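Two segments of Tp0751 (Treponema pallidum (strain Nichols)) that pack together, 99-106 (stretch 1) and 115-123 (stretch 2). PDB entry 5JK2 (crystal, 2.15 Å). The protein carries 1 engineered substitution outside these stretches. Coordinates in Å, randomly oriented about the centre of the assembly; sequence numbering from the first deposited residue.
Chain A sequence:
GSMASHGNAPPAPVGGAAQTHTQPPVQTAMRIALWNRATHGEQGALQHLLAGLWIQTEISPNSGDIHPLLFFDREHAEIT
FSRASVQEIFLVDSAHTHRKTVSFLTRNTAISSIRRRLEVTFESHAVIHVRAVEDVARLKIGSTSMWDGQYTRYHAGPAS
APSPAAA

Stretch 1, residues 99-106: RKTVSFLT
Stretch 2 (115-123) RRRLEVTFE

The two stretches are neighbouring antiparallel β-strands, joined by a ladder of backbone hydrogen bonds and backed by a largely apolar row of side chains on one face and a polar, mixed row on the other. The evidence for direction is the 165° angle between the N-to-C axes of strands 101-106 and 115-122, which approach to 4.8 Å. The register follows from the nearest CA pairs: T101 CA to T121 CA is 4.5 Å, V102 CA to V120 CA 5.2 Å, S103 CA to E119 CA 4.9 Å, F104 CA to L118 CA 4.9 Å, L105 CA to R117 CA 4.9 Å and T106 CA to R116 CA 5.2 Å, so paired residue numbers sum to 222.

Backbone torsions are extended throughout the paired region, from -135/121 (phi/psi) at T101 to -113/164 at T106, and from -155/125 at R116 to -72/140 at F122; K100, at -127/26, precedes the strand. The hydrogen-bonded pairs alternate with the non-hydrogen-bonded ones. V102 N donates to V120 O at 2.9 Å and V120 N returns to V102 O at 3.0 Å; F104 N reaches L118 O at 3.1 Å and L118 N reaches F104 O at 3.2 Å; T106 N to R116 O and R116 N to T106 O are both 3.0 Å. The ladder extends past the strand start through F122 N to K100 O, 3.0 Å with an angle of 148° at the hydrogen. Between these rungs, CA-H groups face carbonyls, as in T101 CA to V120 O at 3.4 Å and S103 CA to L118 O at 3.5 Å.

V102, F104 and T106 share a face with R116, L118 and V120. Here V102 (chi1 t) sets CB 4.4 Å from CB of V120 (t), while its CG2 lies 4.2 Å from F122 CE1, at the edge of that ring (chi1 -84°, chi2 87°). F104 (chi1 -69°, chi2 -89°) places CB 3.8 Å from L118 CB, and its ring edge meets V120 at 3.9 Å, CE2 to CG2. L118 has an off-well chi1 of -124° with chi2 p. T106, in the p rotamer, donates from OG1 to R116 O at 2.9 Å, so this carbonyl accepts both the amide and hydroxyl of T106. R116 (t, t, m) sends its side-chain end away from stretch 1.

T101, S103, L105, R117, E119 and T121 occupy the other face. S103 (m) donates from OG to E119 OE1 at 2.7 Å; E119 folds with chi1 and chi2 both m, bringing its carboxylate nearer the partner strand than its CB direction suggests. L105 (t, m) touches two arginines: its CD2 is 3.8 Å from R117 CG and sits over one face of that guanidinium, while CD1 lies over one face of the R115 guanidinium, 3.5 Å from NH2. These contacts use the flat, weakly solvated faces of the cationic groups, leaving their N-H bonds directed outward in the guanidinium planes.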

ATOM      1  N   ARG A  99       4.297  11.178  -9.232  1.00 52.99           N
ATOM      2  CA  ARG A  99       4.481  12.210  -8.217  1.00 53.49           C
ATOM      3  C   ARG A  99       4.544  11.597  -6.816  1.00 52.12           C
ATOM      4  O   ARG A  99       5.607  11.154  -6.384  1.00 56.66           O
ATOM      5  CB  ARG A  99       3.363  13.253  -8.310  1.00 60.61           C
ATOM      6  CG  ARG A  99       3.201  13.845  -9.696  1.00 63.58           C
ATOM      7  CD  ARG A  99       2.306  15.069  -9.676  1.00 71.82           C
ATOM      8  NE  ARG A  99       2.992  16.237  -9.125  1.00 87.39           N
ATOM      9  CZ  ARG A  99       3.772  17.052  -9.831  1.00 84.46           C
ATOM     10  NH1 ARG A  99       3.980  16.834 -11.123  1.00 80.80           N
ATOM     11  NH2 ARG A  99       4.350  18.089  -9.239  1.00 72.95           N
ATOM     12  N   LYS A 100       3.410  11.563  -6.117  1.00 49.93           N
ATOM     13  CA  LYS A 100       3.357  11.054  -4.747  1.00 55.27           C
ATOM     14  C   LYS A 100       2.294   9.973  -4.591  1.00 56.80           C
ATOM     15  O   LYS A 100       1.764   9.762  -3.495  1.00 51.90           O
ATOM     16  CB  LYS A 100       3.081  12.196  -3.767  1.00 54.85           C
ATOM     17  CG  LYS A 100       4.151  13.273  -3.770  1.00 60.51           C
ATOM     18  CD  LYS A 100       3.839  14.382  -2.777  1.00 64.76           C
ATOM     19  CE  LYS A 100       5.085  15.193  -2.451  1.00 62.68           C
ATOM     20  NZ  LYS A 100       4.772  16.475  -1.760  1.00 59.20           N
ATOM     21  N   THR A 101       1.992   9.287  -5.687  1.00 59.34           N
ATOM     22  CA  THR A 101       0.936   8.284  -5.696  1.00 54.68           C
ATOM     23  C   THR A 101       1.356   7.005  -6.409  1.00 48.80           C
ATOM     24  O   THR A 101       1.700   7.025  -7.591  1.00 45.78           O
ATOM     25  CB  THR A 101      -0.332   8.824  -6.377  1.00 50.24           C
ATOM     26  OG1 THR A 101      -0.658  10.107  -5.833  1.00 53.47           O
ATOM     27  CG2 THR A 101      -1.504   7.870  -6.173  1.00 53.77           C
ATOM     28  N   VAL A 102       1.321   5.895  -5.678  1.00 44.84           N
ATOM     29  CA  VAL A 102       1.472   4.573  -6.273  1.00 41.56           C
ATOM     30  C   VAL A 102       0.085   3.997  -6.522  1.00 37.38           C
ATOM     31  O   VAL A 102      -0.734   3.922  -5.607  1.00 38.91           O
ATOM     32  CB  VAL A 102       2.270   3.616  -5.373  1.00 46.65           C
ATOM     33  CG1 VAL A 102       2.582   2.324  -6.116  1.00 38.06           C
ATOM     34  CG2 VAL A 102       3.555   4.276  -4.903  1.00 49.63           C
ATOM     35  N   SER A 103      -0.174   3.595  -7.762  1.00 35.64           N
ATOM     36  CA  SER A 103      -1.470   3.045  -8.139  1.00 33.43           C
ATOM     37  C   SER A 103      -1.346   1.571  -8.499  1.00 34.31           C
ATOM     38  O   SER A 103      -0.708   1.215  -9.491  1.00 31.69           O
ATOM     39  CB  SER A 103      -2.064   3.829  -9.309  1.00 42.36           C
ATOM     40  OG  SER A 103      -2.520   5.101  -8.884  1.00 33.51           O
ATOM     41  N   PHE A 104      -1.968   0.722  -7.689  1.00 29.03           N
ATOM     42  CA  PHE A 104      -1.866  -0.721  -7.849  1.00 25.91           C
ATOM     43  C   PHE A 104      -3.062  -1.332  -8.563  1.00 29.46           C
ATOM     44  O   PHE A 104      -4.190  -0.862  -8.421  1.00 32.97           O
ATOM     45  CB  PHE A 104      -1.725  -1.393  -6.487  1.00 32.42           C
ATOM     46  CG  PHE A 104      -0.418  -1.134  -5.813  1.00 35.90           C
ATOM     47  CD1 PHE A 104       0.664  -1.967  -6.036  1.00 36.68           C
ATOM     48  CD2 PHE A 104      -0.271  -0.068  -4.944  1.00 35.84           C
ATOM     49  CE1 PHE A 104       1.871  -1.739  -5.411  1.00 33.80           C
ATOM     50  CE2 PHE A 104       0.933   0.167  -4.316  1.00 38.28           C
ATOM     51  CZ  PHE A 104       2.006  -0.670  -4.550  1.00 36.81           C
ATOM     52  N   LEU A 105      -2.798  -2.389  -9.328  1.00 34.02           N
ATOM     53  CA  LEU A 105      -3.845  -3.275  -9.823  1.00 37.47           C
ATOM     54  C   LEU A 105      -3.511  -4.669  -9.322  1.00 26.61           C
ATOM     55  O   LEU A 105      -2.592  -5.315  -9.826  1.00 26.18           O
ATOM     56  CB  LEU A 105      -3.945  -3.248 -11.354  1.00 40.20           C
ATOM     57  CG  LEU A 105      -5.123  -3.973 -12.029  1.00 40.87           C
ATOM     58  CD1 LEU A 105      -4.919  -5.484 -12.079  1.00 43.49           C
ATOM     59  CD2 LEU A 105      -6.453  -3.645 -11.353  1.00 35.61           C
ATOM     60  N   THR A 106      -4.256  -5.120  -8.319  1.00 25.14           N
ATOM     61  CA  THR A 106      -3.967  -6.380  -7.651  1.00 26.26           C
ATOM     62  C   THR A 106      -5.064  -7.401  -7.926  1.00 23.97           C
ATOM     63  O   THR A 106      -6.153  -7.038  -8.356  1.00 28.12           O
ATOM     64  CB  THR A 106      -3.825  -6.183  -6.137  1.00 24.43           C
ATOM     65  OG1 THR A 106      -5.122  -6.043  -5.546  1.00 29.52           O
ATOM     66  CG2 THR A 106      -3.000  -4.944  -5.829  1.00 32.26           C
ATOM     67  N   ARG A 115     -10.546  -8.758  -8.048  1.00 20.37           N
ATOM     68  CA  ARG A 115      -9.345  -7.946  -8.085  1.00 22.49           C
ATOM     69  C   ARG A 115      -9.565  -6.720  -7.211  1.00 21.58           C
ATOM     70  O   ARG A 115     -10.646  -6.546  -6.656  1.00 33.89           O
ATOM     71  CB  ARG A 115      -9.021  -7.563  -9.530  1.00 32.20           C
ATOM     72  CG  ARG A 115      -8.939  -8.770 -10.453  1.00 32.75           C
ATOM     73  CD  ARG A 115      -7.979  -8.560 -11.610  1.00 34.04           C
ATOM     74  NE  ARG A 115      -8.394  -7.468 -12.484  1.00 52.81           N
ATOM     75  CZ  ARG A 115      -7.762  -7.126 -13.602  1.00 49.21           C
ATOM     76  NH1 ARG A 115      -8.213  -6.117 -14.335  1.00 44.89           N
ATOM     77  NH2 ARG A 115      -6.680  -7.787 -13.989  1.00 47.63           N
ATOM     78  N   ARG A 116      -8.548  -5.876  -7.080  1.00 23.68           N
ATOM     79  CA  ARG A 116      -8.646  -4.713  -6.206  1.00 27.14           C
ATOM     80  C   ARG A 116      -7.699  -3.595  -6.635  1.00 30.59           C
ATOM     81  O   ARG A 116      -6.493  -3.807  -6.768  1.00 28.35           O
ATOM     82  CB  ARG A 116      -8.356  -5.124  -4.761  1.00 25.02           C
ATOM     83  CG  ARG A 116      -8.536  -4.014  -3.739  1.00 21.26           C
ATOM     84  CD  ARG A 116      -8.492  -4.556  -2.324  1.00 25.53           C
ATOM     85  NE  ARG A 116      -9.696  -5.315  -2.001  1.00 22.44           N
ATOM     86  CZ  ARG A 116      -9.821  -6.111  -0.944  1.00 19.25           C
ATOM     87  NH1 ARG A 116      -8.812  -6.262  -0.097  1.00 21.24           N
ATOM     88  NH2 ARG A 116     -10.957  -6.758  -0.734  1.00 23.82           N
ATOM     89  N   ARG A 117      -8.258  -2.407  -6.851  1.00 27.41           N
ATOM     90  CA  ARG A 117      -7.474  -1.228  -7.206  1.00 22.31           C
ATOM     91  C   ARG A 117      -7.128  -0.418  -5.970  1.00 22.14           C
ATOM     92  O   ARG A 117      -7.966  -0.225  -5.090  1.00 24.65           O
ATOM     93  CB  ARG A 117      -8.235  -0.354  -8.199  1.00 31.99           C
ATOM     94  CG  ARG A 117      -8.454  -1.025  -9.533  1.00 44.02           C
ATOM     95  CD  ARG A 117      -8.997  -0.064 -10.578  1.00 52.43           C
ATOM     96  NE  ARG A 117      -8.762  -0.561 -11.933  1.00 65.32           N
ATOM     97  CZ  ARG A 117      -9.448  -1.548 -12.502  1.00 69.61           C
ATOM     98  NH1 ARG A 117      -9.156  -1.930 -13.738  1.00 72.61           N
ATOM     99  NH2 ARG A 117     -10.422  -2.160 -11.839  1.00 67.02           N
ATOM    100  N   LEU A 118      -5.892   0.066  -5.920  1.00 26.15           N
ATOM    101  CA  LEU A 118      -5.395   0.800  -4.767  1.00 31.76           C
ATOM    102  C   LEU A 118      -4.838   2.152  -5.188  1.00 28.50           C
ATOM    103  O   LEU A 118      -4.272   2.293  -6.270  1.00 28.41           O
ATOM    104  CB  LEU A 118      -4.314  -0.014  -4.046  1.00 38.49           C
ATOM    105  CG  LEU A 118      -4.545  -0.303  -2.559  1.00 37.93           C
ATOM    106  CD1 LEU A 118      -5.776  -1.172  -2.369  1.00 37.80           C
ATOM    107  CD2 LEU A 118      -3.322  -0.963  -1.943  1.00 28.36           C
ATOM    108  N   GLU A 119      -5.011   3.142  -4.320  1.00 30.49           N
ATOM    109  CA  GLU A 119      -4.495   4.483  -4.560  1.00 30.44           C
ATOM    110  C   GLU A 119      -3.708   4.964  -3.349  1.00 30.31           C
ATOM    111  O   GLU A 119      -4.206   5.743  -2.537  1.00 31.59           O
ATOM    112  CB  GLU A 119      -5.634   5.449  -4.872  1.00 39.80           C
ATOM    113  CG  GLU A 119      -6.422   5.098  -6.127  1.00 41.80           C
ATOM    114  CD  GLU A 119      -5.614   5.271  -7.401  1.00 38.86           C
ATOM    115  OE1 GLU A 119      -4.552   5.927  -7.356  1.00 44.23           O
ATOM    116  OE2 GLU A 119      -6.044   4.749  -8.451  1.00 38.03           O
ATOM    117  N   VAL A 120      -2.473   4.487  -3.239  1.00 42.65           N
ATOM    118  CA  VAL A 120      -1.614   4.814  -2.109  1.00 39.34           C
ATOM    119  C   VAL A 120      -0.947   6.174  -2.286  1.00 47.18           C
ATOM    120  O   VAL A 120      -0.030   6.323  -3.096  1.00 46.72           O
ATOM    121  CB  VAL A 120      -0.519   3.755  -1.912  1.00 32.99           C
ATOM    122  CG1 VAL A 120       0.291   4.060  -0.665  1.00 40.22           C
ATOM    123  CG2 VAL A 120      -1.135   2.366  -1.836  1.00 32.66           C
ATOM    124  N   THR A 121      -1.398   7.151  -1.506  1.00 49.73           N
ATOM    125  CA  THR A 121      -0.861   8.506  -1.566  1.00 46.67           C
ATOM    126  C   THR A 121       0.010   8.779  -0.349  1.00 38.49           C
ATOM    127  O   THR A 121      -0.477   8.824   0.780  1.00 34.38           O
ATOM    128  CB  THR A 121      -1.983   9.558  -1.637  1.00 38.07           C
ATOM    129  OG1 THR A 121      -2.857   9.256  -2.731  1.00 37.87           O
ATOM    130  CG2 THR A 121      -1.405  10.955  -1.823  1.00 48.21           C
ATOM    131  N   PHE A 122       1.304   8.955  -0.591  1.00 38.28           N
ATOM    132  CA  PHE A 122       2.256   9.242   0.471  1.00 34.58           C
ATOM    133  C   PHE A 122       2.102  10.653   1.018  1.00 36.22           C
ATOM    134  O   PHE A 122       1.890  11.603   0.266  1.00 39.35           O
ATOM    135  CB  PHE A 122       3.686   9.062  -0.032  1.00 41.70           C
ATOM    136  CG  PHE A 122       4.178   7.648   0.019  1.00 39.09           C
ATOM    137  CD1 PHE A 122       3.948   6.779  -1.031  1.00 41.11           C
ATOM    138  CD2 PHE A 122       4.895   7.196   1.111  1.00 32.45           C
ATOM    139  CE1 PHE A 122       4.416   5.482  -0.984  1.00 39.25           C
ATOM    140  CE2 PHE A 122       5.361   5.905   1.163  1.00 27.14           C
ATOM    141  CZ  PHE A 122       5.124   5.047   0.114  1.00 30.05           C
ATOM    142  N   GLU A 123       2.220  10.773   2.337  1.00 37.57           N
ATOM    143  CA  GLU A 123       2.247  12.067   3.004  1.00 37.58           C
ATOM    144  C   GLU A 123       3.638  12.260   3.590  1.00 35.47           C
ATOM    145  O   GLU A 123       4.164  13.370   3.641  1.00 37.47           O
ATOM    146  CB  GLU A 123       1.179  12.150   4.099  1.00 40.49           C
ATOM    147  CG  GLU A 123      -0.162  11.528   3.715  1.00 40.32           C
ATOM    148  CD  GLU A 123      -1.204  11.664   4.809  1.00 46.08           C
ATOM    149  OE1 GLU A 123      -2.263  11.009   4.710  1.00 39.38           O
ATOM    150  OE2 GLU A 123      -0.963  12.428   5.768  1.00 53.19           O
TER